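PDB 4H3W: DUF4621 domain-containing protein, which is of unknown function but, as a putative secreted protein of Parabacteroides distasonis, is built from two beta-barrel domains. Local coordinates for residues 249-254 with 293-298; 25-30 with 211-216. One frame throughout, in Å; residues are numbered along the deposited sequence. Where two conformers were deposited one is given.

Interaction 1 (249-254 with 293-298); sequences IEMVIM and RHIDLN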
ATOM      1  N   ILE A 249      -3.323  13.299  11.195  1.00 20.42           N
ATOM      2  CA  ILE A 249      -4.591  12.856  11.722  1.00 23.76           C
ATOM      3  C   ILE A 249      -5.592  13.997  11.662  1.00 23.81           C
ATOM      4  O   ILE A 249      -5.418  15.053  12.277  1.00 24.60           O
ATOM      5  CB  ILE A 249      -4.464  12.329  13.155  1.00 22.25           C
ATOM      6  CG1 ILE A 249      -3.505  11.148  13.194  1.00 28.25           C
ATOM      7  CG2 ILE A 249      -5.836  11.955  13.713  1.00 22.27           C
ATOM      8  CD1 ILE A 249      -3.028  10.809  14.582  1.00 33.64           C
ATOM      9  N   GLU A 250      -6.686  13.715  10.969  1.00 24.29           N
ATOM     10  CA  GLU A 250      -7.817  14.619  10.860  1.00 29.12           C
ATOM     11  C   GLU A 250      -8.986  14.008  11.621  1.00 29.19           C
ATOM     12  O   GLU A 250      -9.418  12.908  11.305  1.00 29.10           O
ATOM     13  CB  GLU A 250      -8.153  14.823   9.388  1.00 29.01           C
ATOM     14  CG  GLU A 250      -9.331  15.738   9.068  1.00 39.35           C
ATOM     15  CD  GLU A 250      -9.851  15.582   7.611  1.00 43.13           C
ATOM     16  OE1 GLU A 250      -9.608  14.521   6.961  1.00 35.42           O
ATOM     17  OE2 GLU A 250     -10.503  16.532   7.112  1.00 37.93           O
HETATM   18  N   MSE A 251      -9.516  14.746  12.586  1.00 27.06           N
HETATM   19  CA  MSE A 251     -10.573  14.243  13.453  1.00 26.65           C
HETATM   20  C   MSE A 251     -11.935  14.691  12.979  1.00 24.72           C
HETATM   21  O   MSE A 251     -12.171  15.890  12.737  1.00 28.02           O
HETATM   22  CB  MSE A 251     -10.312  14.758  14.880  1.00 26.52           C
HETATM   23  CG  MSE A 251     -11.484  14.391  15.782  1.00 29.62           C
HETATM   24 SE   MSE A 251     -11.050  14.675  17.681  0.75 31.57          SE
HETATM   25  CE  MSE A 251      -9.789  13.210  17.929  1.00 35.52           C
ATOM     26  N   VAL A 252     -12.860  13.738  12.863  1.00 26.50           N
ATOM     27  CA  VAL A 252     -14.241  14.054  12.578  1.00 23.80           C
ATOM     28  C   VAL A 252     -15.116  13.548  13.699  1.00 25.57           C
ATOM     29  O   VAL A 252     -15.028  12.404  14.127  1.00 28.72           O
ATOM     30  CB  VAL A 252     -14.727  13.464  11.236  1.00 29.01           C
ATOM     31  CG1 VAL A 252     -16.137  13.972  10.902  1.00 28.27           C
ATOM     32  CG2 VAL A 252     -13.742  13.799  10.114  1.00 32.80           C
ATOM     33  N   ILE A 253     -15.982  14.435  14.173  1.00 25.74           N
ATOM     34  CA  ILE A 253     -16.914  14.104  15.211  1.00 26.71           C
ATOM     35  C   ILE A 253     -18.215  13.745  14.524  1.00 29.97           C
ATOM     36  O   ILE A 253     -18.703  14.536  13.748  1.00 29.14           O
ATOM     37  CB  ILE A 253     -17.141  15.296  16.168  1.00 26.02           C
ATOM     38  CG1 ILE A 253     -15.812  15.829  16.733  1.00 28.01           C
ATOM     39  CG2 ILE A 253     -18.096  14.899  17.287  1.00 27.59           C
ATOM     40  CD1 ILE A 253     -15.071  14.840  17.574  1.00 28.78           C
HETATM   41  N   MSE A 254     -18.770  12.578  14.870  1.00 31.26           N
HETATM   42  CA  MSE A 254     -19.975  12.037  14.253  1.00 31.17           C
HETATM   43  C   MSE A 254     -21.117  11.936  15.244  1.00 28.28           C
HETATM   44  O   MSE A 254     -20.932  11.583  16.416  1.00 29.41           O
HETATM   45  CB  MSE A 254     -19.713  10.616  13.766  1.00 31.93           C
HETATM   46  CG  MSE A 254     -18.532  10.442  12.811  1.00 35.69           C
HETATM   47 SE   MSE A 254     -19.078  11.151  11.074  0.75 41.65          SE
HETATM   48  CE  MSE A 254     -19.557   9.468  10.122  1.00 46.48           C
ATOM     49  N   ARG A 293     -21.243  11.791  19.298  1.00 29.57           N
ATOM     50  CA  ARG A 293     -21.277  10.422  19.834  1.00 28.84           C
ATOM     51  C   ARG A 293     -20.030   9.584  19.532  1.00 28.32           C
ATOM     52  O   ARG A 293     -19.551   8.884  20.408  1.00 31.29           O
ATOM     53  CB  ARG A 293     -22.510   9.671  19.301  1.00 34.92           C
ATOM     54  CG  ARG A 293     -23.849  10.326  19.637  1.00 33.86           C
ATOM     55  CD  ARG A 293     -24.192  10.185  21.104  1.00 35.33           C
ATOM     56  NE  ARG A 293     -25.513  10.729  21.366  1.00 35.53           N
ATOM     57  CZ  ARG A 293     -25.799  12.019  21.520  1.00 33.00           C
ATOM     58  NH1 ARG A 293     -24.864  12.949  21.463  1.00 29.91           N
ATOM     59  NH2 ARG A 293     -27.037  12.373  21.751  1.00 36.28           N
ATOM     60  N   HIS A 294     -19.533   9.644  18.293  1.00 27.91           N
ATOM     61  CA  HIS A 294     -18.423   8.863  17.840  1.00 29.14           C
ATOM     62  C   HIS A 294     -17.337   9.797  17.317  1.00 28.17           C
ATOM     63  O   HIS A 294     -17.600  10.943  16.968  1.00 29.16           O
ATOM     64  CB  HIS A 294     -18.845   7.906  16.702  1.00 30.29           C
ATOM     65  CG  HIS A 294     -20.175   7.268  16.933  1.00 32.83           C
ATOM     66  ND1 HIS A 294     -20.408   6.443  18.005  1.00 33.58           N
ATOM     67  CD2 HIS A 294     -21.346   7.341  16.250  1.00 33.65           C
ATOM     68  CE1 HIS A 294     -21.664   6.037  17.985  1.00 35.24           C
ATOM     69  NE2 HIS A 294     -22.252   6.564  16.928  1.00 34.59           N
ATOM     70  N   ILE A 295     -16.146   9.232  17.203  1.00 27.46           N
ATOM     71  CA  ILE A 295     -15.036   9.899  16.557  1.00 28.49           C
ATOM     72  C   ILE A 295     -14.560   9.058  15.374  1.00 31.60           C
ATOM     73  O   ILE A 295     -14.346   7.855  15.513  1.00 28.06           O
ATOM     74  CB  ILE A 295     -13.907  10.147  17.564  1.00 28.23           C
ATOM     75  CG1 ILE A 295     -14.362  11.170  18.625  1.00 30.23           C
ATOM     76  CG2 ILE A 295     -12.648  10.678  16.899  1.00 33.53           C
ATOM     77  CD1 ILE A 295     -13.447  11.229  19.809  1.00 29.90           C
ATOM     78  N   ASP A 296     -14.407   9.710  14.225  1.00 30.07           N
ATOM     79  CA  ASP A 296     -13.615   9.159  13.125  1.00 28.31           C
ATOM     80  C   ASP A 296     -12.258   9.870  13.046  1.00 24.70           C
ATOM     81  O   ASP A 296     -12.213  11.099  12.950  1.00 29.16           O
ATOM     82  CB  ASP A 296     -14.333   9.313  11.793  1.00 30.12           C
ATOM     83  CG  ASP A 296     -15.346   8.207  11.538  1.00 37.10           C
ATOM     84  OD1 ASP A 296     -15.190   7.092  12.063  1.00 32.61           O
ATOM     85  OD2 ASP A 296     -16.265   8.454  10.770  1.00 39.84           O
ATOM     86  N   LEU A 297     -11.181   9.093  13.114  1.00 26.28           N
ATOM     87  CA  LEU A 297      -9.809   9.569  12.874  1.00 24.77           C
ATOM     88  C   LEU A 297      -9.461   9.237  11.443  1.00 26.15           C
ATOM     89  O   LEU A 297      -9.375   8.054  11.080  1.00 28.61           O
ATOM     90  CB  LEU A 297      -8.838   8.910  13.819  1.00 23.39           C
ATOM     91  CG  LEU A 297      -9.060   9.099  15.322  1.00 26.70           C
ATOM     92  CD1 LEU A 297      -8.026   8.372  16.152  1.00 29.93           C
ATOM     93  CD2 LEU A 297      -9.053  10.596  15.628  1.00 25.37           C
ATOM     94  N   ASN A 298      -9.403  10.251  10.595  1.00 22.96           N
ATOM     95  CA  ASN A 298      -8.903  10.068   9.231  1.00 24.01           C
ATOM     96  C   ASN A 298      -7.384  10.112   9.223  1.00 25.14           C
ATOM     97  O   ASN A 298      -6.769  11.158   9.495  1.00 26.95           O
ATOM     98  CB  ASN A 298      -9.437  11.113   8.277  1.00 27.83           C
ATOM     99  CG  ASN A 298     -10.943  11.052   8.100  1.00 32.95           C
ATOM    100  OD1 ASN A 298     -11.582  10.017   8.273  1.00 30.71           O
ATOM    101  ND2 ASN A 298     -11.505  12.162   7.725  1.00 32.86           N
TER

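Interaction 2 (25-30 with 211-216); sequences GYVTSD and SVERIE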
ATOM      1  N   GLY A  25      -8.769   4.286  20.861  1.00 61.30           N
ATOM      2  CA  GLY A  25      -8.437   3.931  19.485  1.00 51.76           C
ATOM      3  C   GLY A  25      -7.195   3.056  19.619  1.00 69.92           C
ATOM      4  O   GLY A  25      -6.315   3.257  20.493  1.00 65.26           O
ATOM      5  N   TYR A  26      -7.142   2.045  18.782  1.00 66.55           N
ATOM      6  CA  TYR A  26      -6.119   1.038  18.917  1.00 72.51           C
ATOM      7  C   TYR A  26      -6.341   0.206  17.712  1.00 61.15           C
ATOM      8  O   TYR A  26      -7.365  -0.447  17.630  1.00 50.96           O
ATOM      9  CB  TYR A  26      -6.292   0.220  20.205  1.00 74.09           C
ATOM     10  CG  TYR A  26      -5.665  -1.173  20.270  1.00 68.57           C
ATOM     11  CD1 TYR A  26      -6.043  -2.189  19.392  1.00 74.62           C
ATOM     12  CD2 TYR A  26      -4.767  -1.493  21.271  1.00 61.55           C
ATOM     13  CE1 TYR A  26      -5.499  -3.459  19.479  1.00 75.81           C
ATOM     14  CE2 TYR A  26      -4.218  -2.760  21.370  1.00 76.38           C
ATOM     15  CZ  TYR A  26      -4.591  -3.739  20.475  1.00 78.98           C
ATOM     16  OH  TYR A  26      -4.052  -4.997  20.581  1.00 94.49           O
ATOM     17  N   VAL A  27      -5.425   0.252  16.755  1.00 43.70           N
ATOM     18  CA  VAL A  27      -5.635  -0.478  15.516  1.00 41.20           C
ATOM     19  C   VAL A  27      -4.389  -1.286  15.154  1.00 43.41           C
ATOM     20  O   VAL A  27      -3.284  -0.935  15.559  1.00 44.84           O
ATOM     21  CB  VAL A  27      -6.007   0.497  14.403  1.00 49.36           C
ATOM     22  CG1 VAL A  27      -7.370   1.095  14.685  1.00 51.53           C
ATOM     23  CG2 VAL A  27      -4.972   1.615  14.265  1.00 44.21           C
ATOM     24  N   THR A  28      -4.582  -2.406  14.474  1.00 41.97           N
ATOM     25  CA  THR A  28      -3.464  -3.245  14.034  0.67 36.67           C
ATOM     26  C   THR A  28      -3.247  -3.018  12.555  1.00 38.88           C
ATOM     27  O   THR A  28      -4.065  -2.363  11.907  1.00 37.62           O
ATOM     28  CB  THR A  28      -3.690  -4.744  14.244  0.67 38.64           C
ATOM     29  OG1 THR A  28      -4.748  -5.168  13.387  0.67 33.87           O
ATOM     30  CG2 THR A  28      -4.024  -5.059  15.714  0.67 39.00           C
ATOM     31  N   SER A  29      -2.147  -3.542  12.030  1.00 34.93           N
ATOM     32  CA  SER A  29      -1.810  -3.340  10.624  1.00 38.76           C
ATOM     33  C   SER A  29      -3.000  -3.711   9.772  1.00 45.08           C
ATOM     34  O   SER A  29      -3.432  -2.932   8.908  1.00 36.61           O
ATOM     35  CB  SER A  29      -0.618  -4.179  10.210  1.00 40.00           C
ATOM     36  OG  SER A  29       0.534  -3.776  10.885  1.00 47.75           O
ATOM     37  N   ASP A  30      -3.591  -4.859  10.073  1.00 35.82           N
ATOM     38  CA  ASP A  30      -4.677  -5.339   9.211  1.00 36.39           C
ATOM     39  C   ASP A  30      -6.060  -4.629   9.445  1.00 32.44           C
ATOM     40  O   ASP A  30      -6.958  -4.772   8.649  1.00 37.15           O
ATOM     41  CB  ASP A  30      -4.692  -6.897   9.241  1.00 40.94           C
ATOM     42  CG  ASP A  30      -5.216  -7.483  10.525  1.00 46.00           C
ATOM     43  OD1 ASP A  30      -5.432  -6.762  11.516  1.00 54.63           O
ATOM     44  OD2 ASP A  30      -5.425  -8.708  10.533  1.00 62.70           O
ATOM     45  N   SER A 211      -6.716   5.972   5.700  1.00 28.28           N
ATOM     46  CA  SER A 211      -7.414   4.952   6.445  0.50 27.46           C
ATOM     47  C   SER A 211      -8.220   5.627   7.568  1.00 33.56           C
ATOM     48  O   SER A 211      -7.743   6.555   8.206  1.00 30.82           O
ATOM     49  CB  SER A 211      -6.389   3.937   6.933  0.50 28.48           C
ATOM     50  OG  SER A 211      -6.975   2.870   7.634  0.50 25.86           O
ATOM     51  N   VAL A 212      -9.456   5.181   7.778  1.00 36.36           N
ATOM     52  CA  VAL A 212     -10.349   5.763   8.781  1.00 35.63           C
ATOM     53  C   VAL A 212     -10.511   4.812   9.954  1.00 38.54           C
ATOM     54  O   VAL A 212     -10.843   3.645   9.758  1.00 36.94           O
ATOM     55  CB  VAL A 212     -11.739   6.048   8.218  1.00 42.41           C
ATOM     56  CG1 VAL A 212     -12.602   6.689   9.294  1.00 50.99           C
ATOM     57  CG2 VAL A 212     -11.656   6.943   6.993  1.00 45.33           C
ATOM     58  N   GLU A 213     -10.261   5.290  11.167  1.00 31.01           N
ATOM     59  CA  GLU A 213     -10.455   4.481  12.371  1.00 33.60           C
ATOM     60  C   GLU A 213     -11.569   5.091  13.240  1.00 33.84           C
ATOM     61  O   GLU A 213     -11.634   6.305  13.451  1.00 34.07           O
ATOM     62  CB  GLU A 213      -9.158   4.309  13.162  1.00 36.18           C
ATOM     63  CG  GLU A 213      -9.324   3.873  14.644  1.00 48.92           C
ATOM     64  CD  GLU A 213     -10.050   2.523  14.904  1.00 63.99           C
ATOM     65  OE1 GLU A 213     -10.480   1.801  13.949  1.00 58.79           O
ATOM     66  OE2 GLU A 213     -10.167   2.167  16.112  1.00 63.78           O
ATOM     67  N   ARG A 214     -12.470   4.219  13.674  1.00 34.48           N
ATOM     68  CA  ARG A 214     -13.685   4.579  14.392  1.00 35.53           C
ATOM     69  C   ARG A 214     -13.511   4.331  15.876  1.00 36.55           C
ATOM     70  O   ARG A 214     -13.126   3.249  16.285  1.00 38.77           O
ATOM     71  CB  ARG A 214     -14.867   3.755  13.841  1.00 34.68           C
ATOM     72  CG  ARG A 214     -16.119   3.734  14.704  1.00 35.27           C
ATOM     73  CD  ARG A 214     -16.676   5.119  14.988  1.00 33.12           C
ATOM     74  NE  ARG A 214     -17.071   5.833  13.779  1.00 36.28           N
ATOM     75  CZ  ARG A 214     -18.312   5.966  13.336  1.00 36.91           C
ATOM     76  NH1 ARG A 214     -19.343   5.403  13.968  1.00 35.64           N
ATOM     77  NH2 ARG A 214     -18.533   6.695  12.253  1.00 35.32           N
ATOM     78  N   ILE A 215     -13.754   5.361  16.679  1.00 33.79           N
ATOM     79  CA  ILE A 215     -13.911   5.200  18.117  0.50 35.08           C
ATOM     80  C   ILE A 215     -15.398   5.402  18.382  1.00 36.53           C
ATOM     81  O   ILE A 215     -15.924   6.514  18.277  1.00 28.82           O
ATOM     82  CB  ILE A 215     -13.038   6.178  18.924  0.50 38.42           C
ATOM     83  CG1 ILE A 215     -11.559   5.986  18.570  0.50 42.55           C
ATOM     84  CG2 ILE A 215     -13.252   5.981  20.424  0.50 35.77           C
ATOM     85  CD1 ILE A 215     -11.139   6.686  17.296  0.50 40.47           C
ATOM     86  N   GLU A 216     -16.075   4.285  18.642  1.00 36.87           N
ATOM     87  CA  GLU A 216     -17.509   4.202  18.831  1.00 41.83           C
ATOM     88  C   GLU A 216     -17.890   4.595  20.243  1.00 33.52           C
ATOM     89  O   GLU A 216     -17.236   4.209  21.188  1.00 33.01           O
ATOM     90  CB  GLU A 216     -17.962   2.755  18.571  1.00 43.62           C
ATOM     91  CG  GLU A 216     -19.451   2.571  18.348  1.00 53.26           C
ATOM     92  CD  GLU A 216     -19.925   2.993  16.967  1.00 50.11           C
ATOM     93  OE1 GLU A 216     -19.110   3.368  16.118  1.00 48.75           O
ATOM     94  OE2 GLU A 216     -21.143   2.949  16.736  1.00 51.06           O
TER

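Interaction 1 (249-254 with 293-298)
Met251 and Leu297 lie side by side on the buried face of an antiparallel strand pair, with Met251 CE 3.6 Å from Leu297 CD2. The selenomethionine chain is extended as far as SE and then bends (chi3 -71°), which brings the terminal methyl over to the neighbouring strand. Ile249 CG2 reaches the same Leu297 CD2, while Ile253 CD1 lies 3.9 Å from Ile295 CG1, these two side chains running alongside each other. Phe279 and Phe318, from strands 274-281 and 317-319 of the facing sheet, cover part of this apolar layer, so the contact illustrates how one wall of a beta barrel is lined on its inner side. Backbone bonds between Glu250 and Asn298 and between Val252 and Asp296 hold the strands in register. Arg293 and His294 form a classic beta bulge opposite Met254, whose O accepts from the backbone N of each. On the other face Glu250, Val252, Met254, Asp296 and Asn298 are partly exposed, whereas His294 is buried, its ND1 bonded to Asp217 N. Here Asn298 ND2 gives a nearly straight bond to Glu250 OE1 (3.1 Å), arriving from above the carboxylate plane; the amide and carboxylate planes stand 70° apart. His300 NE2 also bonds OE1. An alanine in place of Asn298 would probably leave Glu250 held by His300 without its cross-strand mate, and would take away the amide that lies against Val252 CG2. Farther along, Met254 CE rests 3.5 Å from Asp296 OD2, the carboxylate having an outside partner in Arg214.

Interaction 2 (25-30 with 211-216)
Arg214 NH1 is gripped by two oxygens, Glu216 OE1 at 3.0 Å and Asn258 OD1. Glu216 CD lies in plane at the edge of the guanidinium, and OE1 is met on its syn side, while the salt bridge from Arg214 NE to Asp296 OD1 adds a second acidic partner. Such a network is likely to hold the guanidinium against rotation. Arg214 sets out away from 25-30, as expected where successive strand residues point to alternate faces. Glu213 and Ile215 instead serve the contact with 25-30. In one of its two conformers, and so with some doubt, Ile215 has CG1 anti to the carbonyl carbon (chi1 -58°), where Ile215 CG1 comes to 3.8 Å from Gly25 CA. Val27 and Glu213 point toward each other's segments and slide past one another in opposite directions, but the modelled spacing of Val27 CG1 and the carboxylate is too short to be trusted in detail. The contact is a small touch, 165 Å² in all, of backbone and side chains between the edge strands of two sheets. Gly25 pairs through its backbone with Phe318 at the border of one sheet, and Glu213 pairs with Leu297 in the other. Beyond Val27 the chain turns at Thr28, the N-cap of helix 29-32, whose Ser29 and Asp30 touch Tyr48 of strand 47-55.

From the N terminus, residues 25-30 supply the first half of interaction 2, which closes only when the chain returns at 211-216. The 180 residues between them carry both sheets of the other barrel, so this contact brings together the two ends of that long excursion. Interaction 1 opens later, at 249-254, and closes at 293-298 after a shorter excursion that includes strand 274-281 of the opposing sheet. The two loops thus follow in series, neither nesting nor crossing. They meet through adjacent strands 208-215 and 294-302, where Ile215 N lies 2.8 Å from Ile295 O, a probable hydrogen bond. Interaction 1 builds one sheet's interior; interaction 2 joins that sheet's edge to its partner.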